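Local atomic coordinates of beta-L-arabinobiosidase (PDB entry 5MQR), a protein that probably hydrolyses glycosidic bonds of plant pectin in a gut bacterium, acting as a beta-L-arabinobiosidase and possibly as a sialidase. Residues 208-212 with 213-217; 426-430 with 431-435. All blocks are in the same frame, centred on the assembly; numbering follows the deposited sequence.

Interaction 1 (208-212 with 213-217)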
ATOM      1  N   HIS A 208      40.107 -34.449  -5.809  1.00 38.56           N
ATOM      2  CA  HIS A 208      41.288 -35.108  -6.390  1.00 39.81           C
ATOM      3  C   HIS A 208      41.893 -36.079  -5.394  1.00 39.41           C
ATOM      4  O   HIS A 208      42.001 -35.772  -4.211  1.00 39.07           O
ATOM      5  CB  HIS A 208      42.360 -34.088  -6.845  1.00 40.72           C
ATOM      6  CG  HIS A 208      42.943 -33.276  -5.726  1.00 40.96           C
ATOM      7  ND1 HIS A 208      44.038 -33.686  -4.987  1.00 42.01           N
ATOM      8  CD2 HIS A 208      42.570 -32.083  -5.212  1.00 40.56           C
ATOM      9  CE1 HIS A 208      44.310 -32.779  -4.068  1.00 41.50           C
ATOM     10  NE2 HIS A 208      43.434 -31.795  -4.188  1.00 41.07           N
ATOM     11  N   GLY A 209      42.236 -37.263  -5.867  1.00 39.88           N
ATOM     12  CA  GLY A 209      42.827 -38.278  -5.015  1.00 40.60           C
ATOM     13  C   GLY A 209      41.815 -39.227  -4.417  1.00 40.36           C
ATOM     14  O   GLY A 209      42.192 -40.314  -3.996  1.00 40.39           O
ATOM     15  N   PHE A 210      40.540 -38.829  -4.375  1.00 39.79           N
ATOM     16  CA  PHE A 210      39.460 -39.735  -3.979  1.00 39.96           C
ATOM     17  C   PHE A 210      38.712 -40.318  -5.181  1.00 40.34           C
ATOM     18  O   PHE A 210      38.576 -39.686  -6.217  1.00 39.85           O
ATOM     19  CB  PHE A 210      38.509 -39.044  -3.009  1.00 39.04           C
ATOM     20  CG  PHE A 210      39.155 -38.717  -1.697  1.00 39.00           C
ATOM     21  CD1 PHE A 210      39.810 -37.505  -1.510  1.00 38.63           C
ATOM     22  CD2 PHE A 210      39.157 -39.639  -0.668  1.00 39.23           C
ATOM     23  CE1 PHE A 210      40.418 -37.213  -0.303  1.00 38.51           C
ATOM     24  CE2 PHE A 210      39.771 -39.352   0.540  1.00 39.11           C
ATOM     25  CZ  PHE A 210      40.401 -38.139   0.725  1.00 38.45           C
ATOM     26  N   ASN A 211      38.241 -41.546  -5.012  1.00 41.28           N
ATOM     27  CA  ASN A 211      37.571 -42.283  -6.073  1.00 42.52           C
ATOM     28  C   ASN A 211      36.753 -43.415  -5.449  1.00 43.76           C
ATOM     29  O   ASN A 211      36.702 -43.538  -4.213  1.00 43.41           O
ATOM     30  CB  ASN A 211      38.616 -42.803  -7.062  1.00 43.25           C
ATOM     31  CG  ASN A 211      39.737 -43.546  -6.378  1.00 43.52           C
ATOM     32  OD1 ASN A 211      39.519 -44.584  -5.765  1.00 43.66           O
ATOM     33  ND2 ASN A 211      40.942 -43.007  -6.464  1.00 43.87           N
ATOM     34  N   GLU A 212      36.121 -44.232  -6.297  1.00 45.71           N
ATOM     35  CA  GLU A 212      35.300 -45.364  -5.847  1.00 46.96           C
ATOM     36  C   GLU A 212      36.051 -46.322  -4.920  1.00 47.40           C
ATOM     37  O   GLU A 212      35.471 -46.848  -3.970  1.00 46.94           O
ATOM     38  CB  GLU A 212      34.764 -46.167  -7.043  1.00 49.16           C
ATOM     39  CG  GLU A 212      33.911 -45.389  -8.033  1.00 49.76           C
ATOM     40  CD  GLU A 212      32.834 -46.254  -8.672  1.00 51.56           C
ATOM     41  OE1 GLU A 212      31.847 -46.617  -7.970  1.00 53.38           O
ATOM     42  OE2 GLU A 212      32.967 -46.560  -9.869  1.00 52.37           O
ATOM     43  N   LYS A 213      37.338 -46.539  -5.187  1.00 48.14           N
ATOM     44  CA  LYS A 213      38.119 -47.528  -4.444  1.00 48.75           C
ATOM     45  C   LYS A 213      38.569 -47.121  -3.043  1.00 46.77           C
ATOM     46  O   LYS A 213      38.949 -47.999  -2.284  1.00 45.90           O
ATOM     47  CB  LYS A 213      39.309 -47.993  -5.285  1.00 51.19           C
ATOM     48  CG  LYS A 213      38.845 -48.699  -6.556  1.00 53.55           C
ATOM     49  CD  LYS A 213      39.976 -49.411  -7.282  1.00 56.15           C
ATOM     50  CE  LYS A 213      39.473 -50.592  -8.111  1.00 57.68           C
ATOM     51  NZ  LYS A 213      40.589 -51.558  -8.337  1.00 59.10           N
ATOM     52  N   ASN A 214      38.515 -45.824  -2.702  1.00 44.64           N
ATOM     53  CA  ASN A 214      38.897 -45.346  -1.352  1.00 43.75           C
ATOM     54  C   ASN A 214      37.836 -44.460  -0.627  1.00 42.44           C
ATOM     55  O   ASN A 214      38.168 -43.698   0.285  1.00 41.88           O
ATOM     56  CB  ASN A 214      40.258 -44.626  -1.415  1.00 43.24           C
ATOM     57  CG  ASN A 214      40.211 -43.319  -2.197  1.00 42.67           C
ATOM     58  OD1 ASN A 214      39.153 -42.803  -2.551  1.00 42.03           O
ATOM     59  ND2 ASN A 214      41.372 -42.778  -2.469  1.00 42.91           N
ATOM     60  N   THR A 215      36.581 -44.558  -1.049  1.00 41.98           N
ATOM     61  CA  THR A 215      35.471 -43.881  -0.395  1.00 41.01           C
ATOM     62  C   THR A 215      34.432 -44.898   0.079  1.00 41.10           C
ATOM     63  O   THR A 215      34.390 -46.035  -0.399  1.00 40.91           O
ATOM     64  CB  THR A 215      34.816 -42.848  -1.322  1.00 40.86           C
ATOM     65  OG1 THR A 215      34.517 -43.444  -2.590  1.00 41.91           O
ATOM     66  CG2 THR A 215      35.739 -41.664  -1.532  1.00 40.71           C
ATOM     67  N   ASP A 216      33.597 -44.465   1.024  1.00 40.64           N
ATOM     68  CA  ASP A 216      32.733 -45.358   1.803  1.00 40.87           C
ATOM     69  C   ASP A 216      31.264 -45.371   1.384  1.00 40.37           C
ATOM     70  O   ASP A 216      30.444 -45.969   2.063  1.00 40.57           O
ATOM     71  CB  ASP A 216      32.846 -44.989   3.286  1.00 41.11           C
ATOM     72  CG  ASP A 216      34.258 -45.155   3.824  1.00 42.12           C
ATOM     73  OD1 ASP A 216      34.960 -46.081   3.378  1.00 44.49           O
ATOM     74  OD2 ASP A 216      34.669 -44.370   4.701  1.00 42.45           O
ATOM     75  N   TYR A 217      30.930 -44.701   0.285  1.00 39.69           N
ATOM     76  CA  TYR A 217      29.611 -44.810  -0.333  1.00 39.42           C
ATOM     77  C   TYR A 217      29.830 -44.971  -1.833  1.00 39.51           C
ATOM     78  O   TYR A 217      30.784 -44.432  -2.364  1.00 39.44           O
ATOM     79  CB  TYR A 217      28.766 -43.557  -0.085  1.00 38.74           C
ATOM     80  CG  TYR A 217      28.432 -43.295   1.361  1.00 38.41           C
ATOM     81  CD1 TYR A 217      27.693 -44.219   2.112  1.00 39.05           C
ATOM     82  CD2 TYR A 217      28.852 -42.129   1.988  1.00 37.70           C
ATOM     83  CE1 TYR A 217      27.397 -43.981   3.460  1.00 38.74           C
ATOM     84  CE2 TYR A 217      28.550 -41.870   3.320  1.00 37.83           C
ATOM     85  CZ  TYR A 217      27.828 -42.792   4.063  1.00 38.26           C
ATOM     86  OH  TYR A 217      27.536 -42.513   5.394  1.00 37.76           O
TER
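Asn211 and Asn214 tie up a tight turn in the surface loop that leaves strand 202-206, within the N-terminal beta-propeller region, and runs on to helix 226-236. The carboxamide of Asn214 reaches back along the chain and uses both its ends: ND2 donates to Gly209 O over 3.0 Å, lying in the carbonyl plane on a lone pair, while OD1 accepts from Asn211 N at 2.9 Å, a donor tilted somewhat from the plane of that carboxamide C=O. Two fairly straight bonds at opposite ends of one flat group fix its rotation and its flip. The Asn211 carboxamide is stacked against it, the planes only 8° apart. The backbone here makes a type I beta turn from Asn211 to Asn214, closed by Asn214 N on Asn211 O (3.3 Å); a weak bond from Lys213 N to Asn211 OD1 (3.0 Å) adds an Asx turn at the same corner. Asn211 O has a second donor, Thr215 OG1 at 2.7 Å, and the two come in from opposite faces of its carbonyl plane. Thr215 OG1 gets there because it sits between its own backbone N and carbonyl carbon (chi1 50°), which turns CG2 to the Phe210 ring, 4.1 Å from CD2. Thr215 also touches Phe203 and Tyr206 of strand 202-206, and Tyr126 OH bonds to Asp216 N. Gly209 has a positive phi of 93°, where a side chain would be jammed against the carbonyl O of His208.

Interaction 2 (426-430 with 431-435)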
ATOM      1  N   ALA A 426      -0.542 -18.772  12.043  1.00 29.37           N
ATOM      2  CA  ALA A 426      -0.394 -18.554  10.608  1.00 29.51           C
ATOM      3  C   ALA A 426      -1.445 -17.606  10.047  1.00 30.02           C
ATOM      4  O   ALA A 426      -1.205 -17.001   9.010  1.00 29.95           O
ATOM      5  CB  ALA A 426      -0.450 -19.877   9.842  1.00 29.89           C
ATOM      6  N   GLU A 427      -2.611 -17.498  10.691  1.00 30.94           N
ATOM      7  CA  GLU A 427      -3.660 -16.572  10.245  1.00 31.67           C
ATOM      8  C   GLU A 427      -3.557 -15.162  10.837  1.00 30.32           C
ATOM      9  O   GLU A 427      -4.360 -14.283  10.489  1.00 29.87           O
ATOM     10  CB  GLU A 427      -5.045 -17.171  10.519  1.00 34.64           C
ATOM     11  CG  GLU A 427      -5.410 -18.357   9.628  1.00 37.30           C
ATOM     12  CD  GLU A 427      -6.578 -19.131  10.188  1.00 40.53           C
ATOM     13  OE1 GLU A 427      -7.706 -18.594  10.184  1.00 43.35           O
ATOM     14  OE2 GLU A 427      -6.364 -20.274  10.659  1.00 46.33           O
ATOM     15  N   LEU A 428      -2.584 -14.930  11.716  1.00 29.61           N
ATOM     16  CA  LEU A 428      -2.322 -13.589  12.240  1.00 29.56           C
ATOM     17  C   LEU A 428      -1.425 -12.788  11.300  1.00 29.35           C
ATOM     18  O   LEU A 428      -0.286 -12.435  11.623  1.00 28.88           O
ATOM     19  CB  LEU A 428      -1.752 -13.642  13.649  1.00 29.59           C
ATOM     20  CG  LEU A 428      -2.627 -14.342  14.687  1.00 30.57           C
ATOM     21  CD1 LEU A 428      -2.012 -14.209  16.081  1.00 31.09           C
ATOM     22  CD2 LEU A 428      -4.046 -13.812  14.699  1.00 31.39           C
ATOM     23  N   THR A 429      -2.020 -12.459  10.156  1.00 29.60           N
ATOM     24  CA  THR A 429      -1.397 -11.726   9.043  1.00 29.67           C
ATOM     25  C   THR A 429      -0.970 -10.299   9.418  1.00 27.42           C
ATOM     26  O   THR A 429      -0.045  -9.758   8.835  1.00 27.31           O
ATOM     27  CB  THR A 429      -2.388 -11.659   7.828  1.00 30.83           C
ATOM     28  OG1 THR A 429      -3.673 -11.187   8.266  1.00 32.69           O
ATOM     29  CG2 THR A 429      -2.586 -13.033   7.189  1.00 31.38           C
ATOM     30  N   ASN A 430      -1.664  -9.698  10.370  1.00 26.42           N
ATOM     31  CA  ASN A 430      -1.384  -8.344  10.825  1.00 25.95           C
ATOM     32  C   ASN A 430      -0.508  -8.261  12.089  1.00 24.64           C
ATOM     33  O   ASN A 430      -0.300  -7.151  12.605  1.00 24.57           O
ATOM     34  CB  ASN A 430      -2.703  -7.631  11.106  1.00 26.81           C
ATOM     35  CG  ASN A 430      -3.520  -7.416   9.865  1.00 27.97           C
ATOM     36  OD1 ASN A 430      -3.036  -6.886   8.856  1.00 28.64           O
ATOM     37  ND2 ASN A 430      -4.769  -7.810   9.926  1.00 28.92           N
ATOM     38  N   TRP A 431      -0.014  -9.398  12.585  1.00 23.25           N
ATOM     39  CA  TRP A 431       0.820  -9.417  13.791  1.00 22.89           C
ATOM     40  C   TRP A 431       2.219  -9.874  13.467  1.00 22.78           C
ATOM     41  O   TRP A 431       2.400 -10.792  12.693  1.00 23.06           O
ATOM     42  CB  TRP A 431       0.206 -10.300  14.852  1.00 22.87           C
ATOM     43  CG  TRP A 431      -0.900  -9.628  15.559  1.00 22.84           C
ATOM     44  CD1 TRP A 431      -2.191  -9.528  15.142  1.00 23.22           C
ATOM     45  CD2 TRP A 431      -0.822  -8.926  16.797  1.00 23.11           C
ATOM     46  NE1 TRP A 431      -2.936  -8.824  16.056  1.00 23.41           N
ATOM     47  CE2 TRP A 431      -2.121  -8.443  17.088  1.00 23.24           C
ATOM     48  CE3 TRP A 431       0.219  -8.685  17.714  1.00 22.90           C
ATOM     49  CZ2 TRP A 431      -2.411  -7.717  18.244  1.00 23.44           C
ATOM     50  CZ3 TRP A 431      -0.063  -7.976  18.869  1.00 23.19           C
ATOM     51  CH2 TRP A 431      -1.375  -7.488  19.126  1.00 23.71           C
ATOM     52  N   ASN A 432       3.198  -9.174  14.022  1.00 22.68           N
ATOM     53  CA  ASN A 432       4.591  -9.598  13.992  1.00 23.06           C
ATOM     54  C   ASN A 432       4.838 -10.452  15.222  1.00 23.66           C
ATOM     55  O   ASN A 432       4.426 -10.088  16.312  1.00 24.54           O
ATOM     56  CB  ASN A 432       5.497  -8.386  13.943  1.00 22.78           C
ATOM     57  CG  ASN A 432       5.362  -7.649  12.620  1.00 22.40           C
ATOM     58  OD1 ASN A 432       4.253  -7.295  12.202  1.00 22.11           O
ATOM     59  ND2 ASN A 432       6.461  -7.496  11.919  1.00 22.57           N
ATOM     60  N   ILE A 433       5.432 -11.622  15.021  1.00 23.31           N
ATOM     61  CA  ILE A 433       5.523 -12.637  16.045  1.00 23.12           C
ATOM     62  C   ILE A 433       6.974 -13.139  16.110  1.00 22.70           C
ATOM     63  O   ILE A 433       7.594 -13.443  15.091  1.00 22.42           O
ATOM     64  CB  ILE A 433       4.525 -13.782  15.750  1.00 23.79           C
ATOM     65  CG1 ILE A 433       3.091 -13.299  15.933  1.00 23.96           C
ATOM     66  CG2 ILE A 433       4.749 -14.967  16.675  1.00 24.08           C
ATOM     67  CD1 ILE A 433       2.072 -14.320  15.504  1.00 24.76           C
ATOM     68  N   TYR A 434       7.483 -13.205  17.336  1.00 22.30           N
ATOM     69  CA  TYR A 434       8.793 -13.726  17.671  1.00 21.72           C
ATOM     70  C   TYR A 434       8.539 -14.866  18.648  1.00 21.85           C
ATOM     71  O   TYR A 434       8.078 -14.622  19.761  1.00 21.91           O
ATOM     72  CB  TYR A 434       9.616 -12.613  18.334  1.00 21.70           C
ATOM     73  CG  TYR A 434      10.987 -13.056  18.773  1.00 21.44           C
ATOM     74  CD1 TYR A 434      12.008 -13.266  17.843  1.00 21.34           C
ATOM     75  CD2 TYR A 434      11.271 -13.252  20.110  1.00 21.38           C
ATOM     76  CE1 TYR A 434      13.278 -13.665  18.249  1.00 21.31           C
ATOM     77  CE2 TYR A 434      12.528 -13.656  20.514  1.00 21.76           C
ATOM     78  CZ  TYR A 434      13.531 -13.869  19.587  1.00 21.28           C
ATOM     79  OH  TYR A 434      14.777 -14.300  20.001  1.00 21.39           O
ATOM     80  N   SER A 435       8.825 -16.104  18.229  1.00 21.70           N
ATOM     81  CA  SER A 435       8.370 -17.295  18.938  1.00 21.88           C
ATOM     82  C   SER A 435       9.496 -18.341  19.115  1.00 22.04           C
ATOM     83  O   SER A 435       9.645 -19.257  18.300  1.00 22.15           O
ATOM     84  CB  SER A 435       7.145 -17.878  18.238  1.00 21.78           C
ATOM     85  OG  SER A 435       6.561 -18.875  19.040  1.00 21.83           O
TER
HETATM   86  O   HOH W   1       2.029  -5.873  12.710  1.00 18.66           O
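Leu428 and Trp431 stand on the same side of a type I beta turn that leads into strand 431-435, their CB atoms 4.1 Å apart. The indole swings away from its own carbonyl carbon (chi1 -79°) and lies obliquely to Leu428 CB and to the peptide carbon of Asn430. Further out, Leu428 crosses Ile433 at about a right angle, methyl CD1 to methyl CD1 at 4.1 Å. The turn itself is closed by Trp431 N, which donates to Leu428 O over 3.2 Å; His52 NE2 bonds to the same oxygen. Overlapping this turn, Leu428 is the centre of an inverse gamma turn. A water lies 2.7 Å from both the backbone O of Asn430 and the side-chain OD1 of Asn432, between the turn and the strand's side chain, and the Asn432 carboxamide is also held by Gly50 N and Val48 O. Trp431 packs on Leu448 and Val461 and meets Phe419, while NE1 bonds to Asp417. Cutting Trp431 back to an alanine is likely to open a gap among Leu448, Val461 and Phe419 and to leave the Asp417 carboxylate without its indole N-H. Apolar contacts thus join Leu428 to Trp431 and Ile433, while the polar atoms buried with them have partners: Trp431 NE1 is satisfied by Asp417, and Leu428 O by Trp431 N and His52.

How the interactions relate
Interaction 1 comes first along the chain and closes some 210 residues before interaction 2 opens. Their centres are 49 Å apart and their nearest atoms about 32 Å, so they do not touch. Residues 208-217 lie far out, 57 Å from the chain centre, in a surface loop after 202-206, an edge strand of the four-stranded sheet 148-157 to 202-206. Residues 426-435 are much more central, 19 Å from that centre, and enter the ten-stranded mixed sheet, where strand 431-435 lies between 52-57 and 460-468. Strand 52-57 belongs to the same N-terminal propeller region as interaction 1, consistent with interaction 2 lying where that region meets the carbohydrate-binding-like one.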